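1-deoxy-D-xylulose 5-phosphate reductoisomerase (PDB 4ZQG) catalyses the NADPH-dependent rearrangement and reduction of 1-deoxy-D-xylulose 5-phosphate to 2-C-methyl-D-erythritol 4-phosphate, a step of the MEP pathway of isoprenoid synthesis. Local coordinates at residues 274-282 with 295-303; 188-196 with 208-216. All blocks are in the same frame, centred on the assembly; numbering follows the deposited sequence.

Following the chain from the N terminus, interaction 2 comes first: after strand 182-189 the chain passes through helices 199-203 and 207-211, and residues 208-216 close this excursion against 188-196. Interaction 1 opens later, at the end of strand 271-275, and closes when 295-303 returns alongside after helix 281-289. The two loops therefore follow in series, neither nested nor crossed. Both start from strands of one mixed sheet, and their centres lie about 19 Å apart. They meet directly at the active site, where Trp216 CZ3 of interaction 2 packs 3.4 Å from Pro278 C and 3.7 Å from Met280 SD of interaction 1; Trp216 lines the fosmidomycin pocket, and Met280 touches both fosmidomycin and the dinucleotide.

Interaction 1: residues 274-282 with 295-303; sequences QLGTPDMKT and KSGVMPLDL. With NAD (nicotinamide-adenine-dinucleotide), chain C.
Thr277 and Leu301 bring their CA atoms within 5.0 Å where the loop after helix 281-289 packs back against the link from strand 271-275, the link holding an Asp279 capping bond and the loop an ST turn (Val298 N to Ser296 OG). A water joins the two backbones, accepting from Thr277 N at 3.0 Å and from Leu301 N at 3.2 Å; Thr277 OG1 adds a weak bond to Met299 O. Leu301 has CG anti to its own N (chi1 -172°), which lays CD2 3.9 Å from Gly276 N while CB stays beside the Thr277 methyl. CG1 of Val298, in the conformer given, rests 3.7 Å from Lys281 CB.

In the next shell, Thr282 OG1 and Ser296 OG both bond to Asp268 O of the second subunit, and Gln274 and Leu275 continue the sheet antiparallel into it. Met280 starts its side chain away from 295-303, and CG lies 3.2 Å from NAD O7N. Asp279 precedes the turn into the helix; its OD2 takes the capping bond from Lys281 N (2.9 Å) on its anti lone pair, while Lys281, bent at chi3 and chi4, forms a salt bridge through the syn lone pairs, NZ 3.1 Å from OD2.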
loop_
_atom_site.group_PDB
_atom_site.type_symbol
_atom_site.label_atom_id
_atom_site.label_comp_id
_atom_site.label_asym_id
_atom_site.label_seq_id
_atom_site.Cartn_x
_atom_site.Cartn_y
_atom_site.Cartn_z
ATOM N N GLN A 274 -0.843 -3.383 2.626
ATOM C CA GLN A 274 0.388 -4.193 2.744
ATOM C C GLN A 274 0.094 -5.640 2.400
ATOM O O GLN A 274 -0.821 -6.220 2.940
ATOM C CB GLN A 274 0.920 -4.063 4.142
ATOM C CG GLN A 274 2.380 -4.446 4.378
ATOM C CD GLN A 274 2.592 -5.901 4.754
ATOM O OE1 GLN A 274 1.696 -6.720 4.747
ATOM N NE2 GLN A 274 3.830 -6.226 5.036
ATOM N N LEU A 275 0.828 -6.182 1.438
ATOM C CA LEU A 275 0.764 -7.603 1.062
ATOM C C LEU A 275 2.123 -8.278 1.435
ATOM O O LEU A 275 3.169 -7.613 1.538
ATOM C CB LEU A 275 0.514 -7.825 -0.447
ATOM C CG LEU A 275 -0.902 -7.706 -1.039
ATOM C CD1 LEU A 275 -1.363 -6.270 -0.946
ATOM C CD2 LEU A 275 -0.965 -8.137 -2.484
ATOM N N GLY A 276 2.096 -9.594 1.588
ATOM C CA GLY A 276 3.305 -10.335 1.920
ATOM C C GLY A 276 2.977 -11.767 2.284
ATOM O O GLY A 276 1.808 -12.117 2.462
ATOM N N THR A 277 3.997 -12.617 2.392
ATOM C CA THR A 277 3.682 -13.954 2.797
ATOM C C THR A 277 3.409 -13.755 4.249
ATOM O O THR A 277 3.967 -12.850 4.850
ATOM C CB THR A 277 4.775 -14.984 2.547
ATOM O OG1 THR A 277 5.736 -14.907 3.582
ATOM C CG2 THR A 277 5.438 -14.741 1.237
ATOM N N PRO A 278 2.492 -14.541 4.800
ATOM C CA PRO A 278 2.135 -14.445 6.200
ATOM C C PRO A 278 3.239 -15.078 7.122
ATOM O O PRO A 278 3.239 -16.253 7.367
ATOM C CB PRO A 278 0.849 -15.236 6.256
ATOM C CG PRO A 278 1.027 -16.276 5.201
ATOM C CD PRO A 278 1.728 -15.576 4.102
ATOM N N ASP A 279 4.144 -14.232 7.589
ATOM C CA ASP A 279 5.295 -14.578 8.292
ATOM C C ASP A 279 5.626 -13.388 9.138
ATOM O O ASP A 279 6.019 -12.360 8.599
ATOM C CB ASP A 279 6.441 -14.775 7.336
ATOM C CG ASP A 279 7.699 -15.335 8.052
ATOM O OD1 ASP A 279 8.129 -16.409 7.651
ATOM O OD2 ASP A 279 8.238 -14.730 9.019
ATOM N N MET A 280 5.573 -13.523 10.454
ATOM C CA MET A 280 5.763 -12.367 11.317
ATOM C C MET A 280 7.143 -11.742 11.273
ATOM O O MET A 280 7.339 -10.699 11.863
ATOM C CB MET A 280 5.451 -12.733 12.770
ATOM C CG MET A 280 3.987 -13.042 13.045
ATOM S SD MET A 280 2.850 -11.705 12.643
ATOM C CE MET A 280 3.379 -10.386 13.716
ATOM N N LYS A 281 8.123 -12.363 10.616
ATOM C CA LYS A 281 9.418 -11.696 10.479
ATOM C C LYS A 281 9.343 -10.407 9.676
ATOM O O LYS A 281 10.120 -9.493 9.920
ATOM C CB LYS A 281 10.468 -12.614 9.878
ATOM C CG LYS A 281 10.879 -13.734 10.798
ATOM C CD LYS A 281 12.099 -14.519 10.306
ATOM C CE LYS A 281 11.821 -15.265 9.022
ATOM N NZ LYS A 281 10.853 -16.375 9.224
ATOM N N THR A 282 8.380 -10.313 8.755
ATOM C CA THR A 282 8.229 -9.094 7.966
ATOM C C THR A 282 7.892 -7.905 8.859
ATOM O O THR A 282 8.641 -6.941 8.899
ATOM C CB THR A 282 7.252 -9.285 6.803
ATOM O OG1 THR A 282 7.887 -10.013 5.744
ATOM C CG2 THR A 282 6.829 -7.992 6.269
ATOM N N LYS A 295 16.751 -6.748 5.454
ATOM C CA LYS A 295 16.309 -8.094 5.086
ATOM C C LYS A 295 15.719 -8.806 6.302
ATOM O O LYS A 295 16.217 -8.657 7.389
ATOM C CB LYS A 295 17.464 -8.890 4.516
ATOM C CG LYS A 295 17.835 -8.438 3.126
ATOM C CD LYS A 295 19.118 -9.043 2.589
ATOM C CE LYS A 295 19.091 -9.208 1.081
ATOM N NZ LYS A 295 20.275 -10.005 0.632
ATOM N N SER A 296 14.643 -9.551 6.113
ATOM C CA SER A 296 13.969 -10.227 7.202
ATOM C C SER A 296 14.161 -11.763 7.205
ATOM O O SER A 296 13.848 -12.437 8.201
ATOM C CB SER A 296 12.501 -9.988 7.053
ATOM O OG SER A 296 12.130 -10.521 5.810
ATOM N N GLY A 297 14.624 -12.324 6.101
ATOM C CA GLY A 297 14.725 -13.772 5.990
ATOM C C GLY A 297 13.434 -14.474 5.635
ATOM O O GLY A 297 13.334 -15.665 5.707
ATOM N N VAL A 298 12.404 -13.747 5.245
ATOM C CA VAL A 298 11.189 -14.408 4.814
ATOM C C VAL A 298 11.408 -14.843 3.380
ATOM O O VAL A 298 12.285 -14.310 2.656
ATOM C CB VAL A 298 9.941 -13.505 4.911
ATOM C CG1 VAL A 298 9.865 -12.869 6.281
ATOM C CG2 VAL A 298 9.912 -12.457 3.812
ATOM N N MET A 299 10.646 -15.837 2.976
ATOM C CA MET A 299 10.577 -16.180 1.578
ATOM C C MET A 299 9.542 -15.243 0.970
ATOM O O MET A 299 8.371 -15.279 1.375
ATOM C CB MET A 299 10.130 -17.638 1.438
ATOM C CG MET A 299 11.177 -18.661 1.898
ATOM S SD MET A 299 10.513 -20.346 2.004
ATOM C CE MET A 299 9.749 -20.386 0.372
ATOM N N PRO A 300 9.940 -14.391 0.005
ATOM C CA PRO A 300 8.962 -13.356 -0.422
ATOM C C PRO A 300 7.789 -13.941 -1.156
ATOM O O PRO A 300 7.879 -15.016 -1.719
ATOM C CB PRO A 300 9.770 -12.443 -1.350
ATOM C CG PRO A 300 11.203 -12.817 -1.137
ATOM C CD PRO A 300 11.207 -14.257 -0.728
ATOM N N LEU A 301 6.676 -13.252 -1.089
ATOM C CA LEU A 301 5.509 -13.626 -1.833
ATOM C C LEU A 301 5.855 -13.691 -3.320
ATOM O O LEU A 301 6.485 -12.786 -3.854
ATOM C CB LEU A 301 4.433 -12.566 -1.565
ATOM C CG LEU A 301 3.041 -12.840 -2.100
ATOM C CD1 LEU A 301 2.449 -14.162 -1.634
ATOM C CD2 LEU A 301 2.161 -11.708 -1.658
ATOM N N ASP A 302 5.437 -14.766 -3.978
ATOM C CA ASP A 302 5.557 -14.905 -5.432
ATOM C C ASP A 302 4.206 -14.585 -6.125
ATOM O O ASP A 302 3.267 -15.412 -6.104
ATOM C CB ASP A 302 5.988 -16.325 -5.783
ATOM C CG ASP A 302 6.029 -16.587 -7.295
ATOM O OD1 ASP A 302 6.006 -17.762 -7.651
ATOM O OD2 ASP A 302 6.117 -15.647 -8.131
ATOM N N LEU A 303 4.126 -13.411 -6.762
ATOM C CA LEU A 303 2.863 -12.951 -7.329
ATOM C C LEU A 303 2.407 -13.811 -8.486
ATOM O O LEU A 303 1.232 -13.943 -8.723
ATOM C CB LEU A 303 2.963 -11.516 -7.807
ATOM C CG LEU A 303 3.329 -10.495 -6.757
ATOM C CD1 LEU A 303 3.659 -9.197 -7.439
ATOM C CD2 LEU A 303 2.207 -10.322 -5.767
HETATM P PA NAD C . 3.334 -17.597 23.054
HETATM O O1A NAD C . 2.256 -18.250 23.849
HETATM O O2A NAD C . 4.024 -18.328 21.921
HETATM O O5B NAD C . 4.460 -16.926 24.001
HETATM C C5B NAD C . 4.172 -16.051 25.079
HETATM C C4B NAD C . 5.463 -15.569 25.761
HETATM O O4B NAD C . 5.074 -14.860 26.952
HETATM C C3B NAD C . 6.402 -16.707 26.186
HETATM O O3B NAD C . 7.779 -16.350 26.041
HETATM C C2B NAD C . 6.063 -16.902 27.656
HETATM O O2B NAD C . 7.193 -17.246 28.456
HETATM C C1B NAD C . 5.513 -15.557 28.116
HETATM N N9A NAD C . 4.417 -15.728 29.116
HETATM C C8A NAD C . 3.349 -16.535 28.984
HETATM N N7A NAD C . 2.546 -16.470 30.074
HETATM C C5A NAD C . 3.098 -15.613 30.932
HETATM C C6A NAD C . 2.723 -15.130 32.280
HETATM N N6A NAD C . 1.573 -15.572 32.883
HETATM N N1A NAD C . 3.579 -14.250 32.840
HETATM C C2A NAD C . 4.730 -13.844 32.228
HETATM N N3A NAD C . 5.140 -14.251 31.004
HETATM C C4A NAD C . 4.352 -15.127 30.318
HETATM O O3 NAD C . 2.671 -16.234 22.488
HETATM P PN NAD C . 2.736 -15.596 21.009
HETATM O O1N NAD C . 1.813 -16.451 20.167
HETATM O O2N NAD C . 4.182 -15.302 20.690
HETATM O O5D NAD C . 1.987 -14.219 21.366
HETATM C C5D NAD C . 2.676 -13.119 21.964
HETATM C C4D NAD C . 1.838 -11.844 21.841
HETATM O O4D NAD C . 1.921 -11.276 20.532
HETATM C C3D NAD C . 0.371 -12.142 22.094
HETATM O O3D NAD C . -0.176 -11.014 22.768
HETATM C C2D NAD C . -0.217 -12.336 20.714
HETATM O O2D NAD C . -1.631 -12.089 20.709
HETATM C C1D NAD C . 0.632 -11.362 19.889
HETATM N N1N NAD C . 0.767 -11.784 18.487
HETATM C C2N NAD C . 1.362 -12.959 18.162
HETATM C C3N NAD C . 1.460 -13.375 16.818
HETATM C C7N NAD C . 2.136 -14.660 16.412
HETATM O O7N NAD C . 2.451 -14.835 15.249
HETATM N N7N NAD C . 2.406 -15.594 17.323
HETATM C C4N NAD C . 0.939 -12.553 15.830
HETATM C C5N NAD C . 0.361 -11.364 16.199
HETATM C C6N NAD C . 0.272 -10.985 17.527
HETATM O O HOH W 1 6.394 -11.172 1.293
#

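Interaction 2: residues 188-196 with 208-216; sequences TASGGSFLD and KEAVNHPNW. With FOM (3-[formyl(hydroxy)amino]propylphosphonic acid), chain E.
This is a polar loop-to-loop contact at a ligand site, joining the turn after strand 182-189 to the end of helix 207-211 and the loop beyond it. The contact centres on Ser190 OG, which has three hydrogen-bonding partners. His213 NE2 donates to it at 3.1 Å, with the oxygen 23° out of the imidazole plane; Gly192 N donates to it at 2.7 Å, forming an ST turn; and it gives its own proton to OP3 of fosmidomycin at 2.6 Å. A chi1 of 78° sets OG between the backbone N and carbonyl carbon of Ser190, while the same residue's N-H reaches OP1 at 2.8 Å, so backbone and hydroxyl grip two phosphonate oxygens together.

On the loop side, Asn215 N donates to His213 ND1 almost exactly in the ring plane, fixing the imidazole's rotation with NE2 toward Ser190. C2 of the inhibitor stands 3.6 Å above one face of the Trp216 indole, toward its rim. At the far end, Phe194 turns its edge to the helix, CE1 lying 3.8 Å from Ala210 CA, and crosses the Glu209 side chain at about a right angle. Ser226, Asn231 and Lys232 also bond to the inhibitor. This is the fosmidomycin pocket, consistent with the closed active-site loop of DXP reductoisomerases, where the phosphonate probably takes the place of the substrate phosphate.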
loop_
_atom_site.group_PDB
_atom_site.type_symbol
_atom_site.label_atom_id
_atom_site.label_comp_id
_atom_site.label_asym_id
_atom_site.label_seq_id
_atom_site.Cartn_x
_atom_site.Cartn_y
_atom_site.Cartn_z
ATOM N N THR A 188 -8.003 -7.033 7.649
ATOM C CA THR A 188 -8.197 -8.340 6.997
ATOM C C THR A 188 -8.245 -9.464 8.069
ATOM O O THR A 188 -7.581 -9.385 9.070
ATOM C CB THR A 188 -7.062 -8.582 5.975
ATOM O OG1 THR A 188 -5.833 -8.005 6.486
ATOM C CG2 THR A 188 -7.381 -7.890 4.695
ATOM N N ALA A 189 -9.026 -10.500 7.823
ATOM C CA ALA A 189 -9.177 -11.606 8.720
ATOM C C ALA A 189 -9.181 -12.891 7.913
ATOM O O ALA A 189 -9.929 -12.987 6.906
ATOM C CB ALA A 189 -10.504 -11.490 9.427
ATOM N N SER A 190 -8.386 -13.886 8.340
ATOM C CA SER A 190 -8.319 -15.142 7.584
ATOM C C SER A 190 -9.635 -15.877 7.617
ATOM O O SER A 190 -9.902 -16.719 6.765
ATOM C CB SER A 190 -7.280 -16.078 8.119
ATOM O OG SER A 190 -7.787 -16.708 9.271
ATOM N N GLY A 191 -10.441 -15.602 8.634
ATOM C CA GLY A 191 -11.647 -16.370 8.847
ATOM C C GLY A 191 -11.375 -17.622 9.646
ATOM O O GLY A 191 -12.316 -18.320 10.001
ATOM N N GLY A 192 -10.089 -17.915 9.894
ATOM C CA GLY A 192 -9.627 -19.079 10.663
ATOM C C GLY A 192 -9.976 -20.454 10.111
ATOM O O GLY A 192 -10.526 -20.580 9.027
ATOM N N SER A 193 -9.695 -21.485 10.917
ATOM C CA SER A 193 -9.920 -22.894 10.572
ATOM C C SER A 193 -11.358 -23.300 10.264
ATOM O O SER A 193 -11.566 -24.395 9.760
ATOM C CB SER A 193 -9.457 -23.768 11.721
ATOM O OG SER A 193 -8.064 -23.641 11.953
ATOM N N PHE A 194 -12.352 -22.485 10.598
ATOM C CA PHE A 194 -13.744 -22.915 10.419
ATOM C C PHE A 194 -14.555 -22.013 9.518
ATOM O O PHE A 194 -15.759 -22.239 9.350
ATOM C CB PHE A 194 -14.452 -23.054 11.779
ATOM C CG PHE A 194 -13.863 -24.132 12.654
ATOM C CD1 PHE A 194 -12.816 -23.841 13.533
ATOM C CD2 PHE A 194 -14.330 -25.438 12.573
ATOM C CE1 PHE A 194 -12.258 -24.827 14.317
ATOM C CE2 PHE A 194 -13.772 -26.429 13.358
ATOM C CZ PHE A 194 -12.736 -26.123 14.235
ATOM N N LEU A 195 -13.900 -21.009 8.927
ATOM C CA LEU A 195 -14.551 -20.137 7.970
ATOM C C LEU A 195 -15.516 -20.919 7.072
ATOM O O LEU A 195 -16.710 -20.575 6.964
ATOM C CB LEU A 195 -13.526 -19.421 7.078
ATOM C CG LEU A 195 -14.158 -18.759 5.828
ATOM C CD1 LEU A 195 -15.166 -17.694 6.235
ATOM C CD2 LEU A 195 -13.108 -18.174 4.910
ATOM N N ASP A 196 -14.989 -21.971 6.451
ATOM C CA ASP A 196 -15.697 -22.690 5.410
ATOM C C ASP A 196 -16.262 -23.994 5.945
ATOM O O ASP A 196 -16.120 -25.038 5.331
ATOM C CB ASP A 196 -14.734 -22.931 4.233
ATOM C CG ASP A 196 -15.438 -22.985 2.903
ATOM O OD1 ASP A 196 -16.391 -22.198 2.701
ATOM O OD2 ASP A 196 -15.029 -23.808 2.059
ATOM N N LYS A 208 -7.126 -29.711 18.657
ATOM C CA LYS A 208 -6.242 -29.952 17.496
ATOM C C LYS A 208 -6.747 -29.179 16.240
ATOM O O LYS A 208 -5.951 -28.500 15.598
ATOM C CB LYS A 208 -6.127 -31.475 17.209
ATOM C CG LYS A 208 -4.815 -31.972 16.599
ATOM C CD LYS A 208 -4.605 -31.548 15.144
ATOM N N GLU A 209 -8.051 -29.277 15.910
ATOM C CA GLU A 209 -8.663 -28.509 14.800
ATOM C C GLU A 209 -8.508 -26.994 14.984
ATOM O O GLU A 209 -7.947 -26.307 14.129
ATOM C CB GLU A 209 -10.157 -28.838 14.628
ATOM C CG GLU A 209 -10.438 -30.033 13.733
ATOM C CD GLU A 209 -11.766 -30.711 14.033
ATOM O OE1 GLU A 209 -11.750 -31.831 14.614
ATOM O OE2 GLU A 209 -12.817 -30.119 13.684
ATOM N N ALA A 210 -9.013 -26.498 16.106
ATOM C CA ALA A 210 -9.027 -25.075 16.394
ATOM C C ALA A 210 -7.627 -24.464 16.511
ATOM O O ALA A 210 -7.428 -23.312 16.106
ATOM C CB ALA A 210 -9.816 -24.808 17.671
ATOM N N VAL A 211 -6.678 -25.214 17.081
ATOM C CA VAL A 211 -5.357 -24.672 17.388
ATOM C C VAL A 211 -4.494 -24.544 16.139
ATOM O O VAL A 211 -3.601 -23.710 16.103
ATOM C CB VAL A 211 -4.593 -25.514 18.455
ATOM N N ASN A 212 -4.755 -25.360 15.121
ATOM C CA ASN A 212 -3.913 -25.362 13.933
ATOM C C ASN A 212 -4.546 -24.554 12.792
ATOM O O ASN A 212 -5.722 -24.729 12.435
ATOM C CB ASN A 212 -3.512 -26.805 13.539
ATOM C CG ASN A 212 -2.525 -27.429 14.545
ATOM O OD1 ASN A 212 -1.426 -26.909 14.765
ATOM N ND2 ASN A 212 -2.932 -28.519 15.185
ATOM N N HIS A 213 -3.744 -23.641 12.259
ATOM C CA HIS A 213 -4.221 -22.598 11.372
ATOM C C HIS A 213 -3.631 -22.850 9.999
ATOM O O HIS A 213 -2.441 -23.103 9.900
ATOM C CB HIS A 213 -3.764 -21.229 11.906
ATOM C CG HIS A 213 -4.393 -20.056 11.214
ATOM N ND1 HIS A 213 -4.129 -19.740 9.899
ATOM C CD2 HIS A 213 -5.260 -19.113 11.654
ATOM C CE1 HIS A 213 -4.813 -18.667 9.549
ATOM N NE2 HIS A 213 -5.512 -18.270 10.596
ATOM N N PRO A 214 -4.451 -22.764 8.934
ATOM C CA PRO A 214 -3.957 -23.012 7.557
ATOM C C PRO A 214 -2.685 -22.244 7.143
ATOM O O PRO A 214 -1.795 -22.830 6.549
ATOM C CB PRO A 214 -5.141 -22.594 6.676
ATOM C CG PRO A 214 -6.345 -22.768 7.551
ATOM C CD PRO A 214 -5.896 -22.444 8.950
ATOM N N ASN A 215 -2.609 -20.960 7.475
ATOM C CA ASN A 215 -1.518 -20.070 7.055
ATOM C C ASN A 215 -0.482 -19.593 8.053
ATOM O O ASN A 215 0.580 -19.120 7.663
ATOM C CB ASN A 215 -2.162 -18.816 6.490
ATOM C CG ASN A 215 -3.163 -19.137 5.427
ATOM O OD1 ASN A 215 -2.970 -20.099 4.675
ATOM N ND2 ASN A 215 -4.260 -18.352 5.371
ATOM N N TRP A 216 -0.784 -19.672 9.334
ATOM C CA TRP A 216 0.069 -19.091 10.367
ATOM C C TRP A 216 0.453 -20.150 11.391
ATOM O O TRP A 216 -0.353 -21.032 11.677
ATOM C CB TRP A 216 -0.701 -18.015 11.119
ATOM C CG TRP A 216 -0.959 -16.770 10.448
ATOM C CD1 TRP A 216 -2.154 -16.341 9.946
ATOM C CD2 TRP A 216 -0.034 -15.705 10.253
ATOM N NE1 TRP A 216 -2.022 -15.075 9.437
ATOM C CE2 TRP A 216 -0.731 -14.662 9.607
ATOM C CE3 TRP A 216 1.320 -15.531 10.546
ATOM C CZ2 TRP A 216 -0.124 -13.478 9.251
ATOM C CZ3 TRP A 216 1.925 -14.351 10.186
ATOM C CH2 TRP A 216 1.201 -13.332 9.547
HETATM O O2 FOM E . -3.018 -12.031 14.211
HETATM N N1 FOM E . -2.271 -12.607 13.205
HETATM C C1 FOM E . -1.310 -11.989 12.652
HETATM O O1 FOM E . -1.029 -10.848 12.979
HETATM C C2 FOM E . -2.721 -13.935 12.798
HETATM C C3 FOM E . -4.122 -13.576 12.298
HETATM C C4 FOM E . -4.944 -14.797 11.996
HETATM P PA1 FOM E . -6.554 -14.162 11.582
HETATM O OP1 FOM E . -6.385 -13.325 10.235
HETATM O OP2 FOM E . -6.951 -13.152 12.563
HETATM O OP3 FOM E . -7.718 -15.289 11.427
#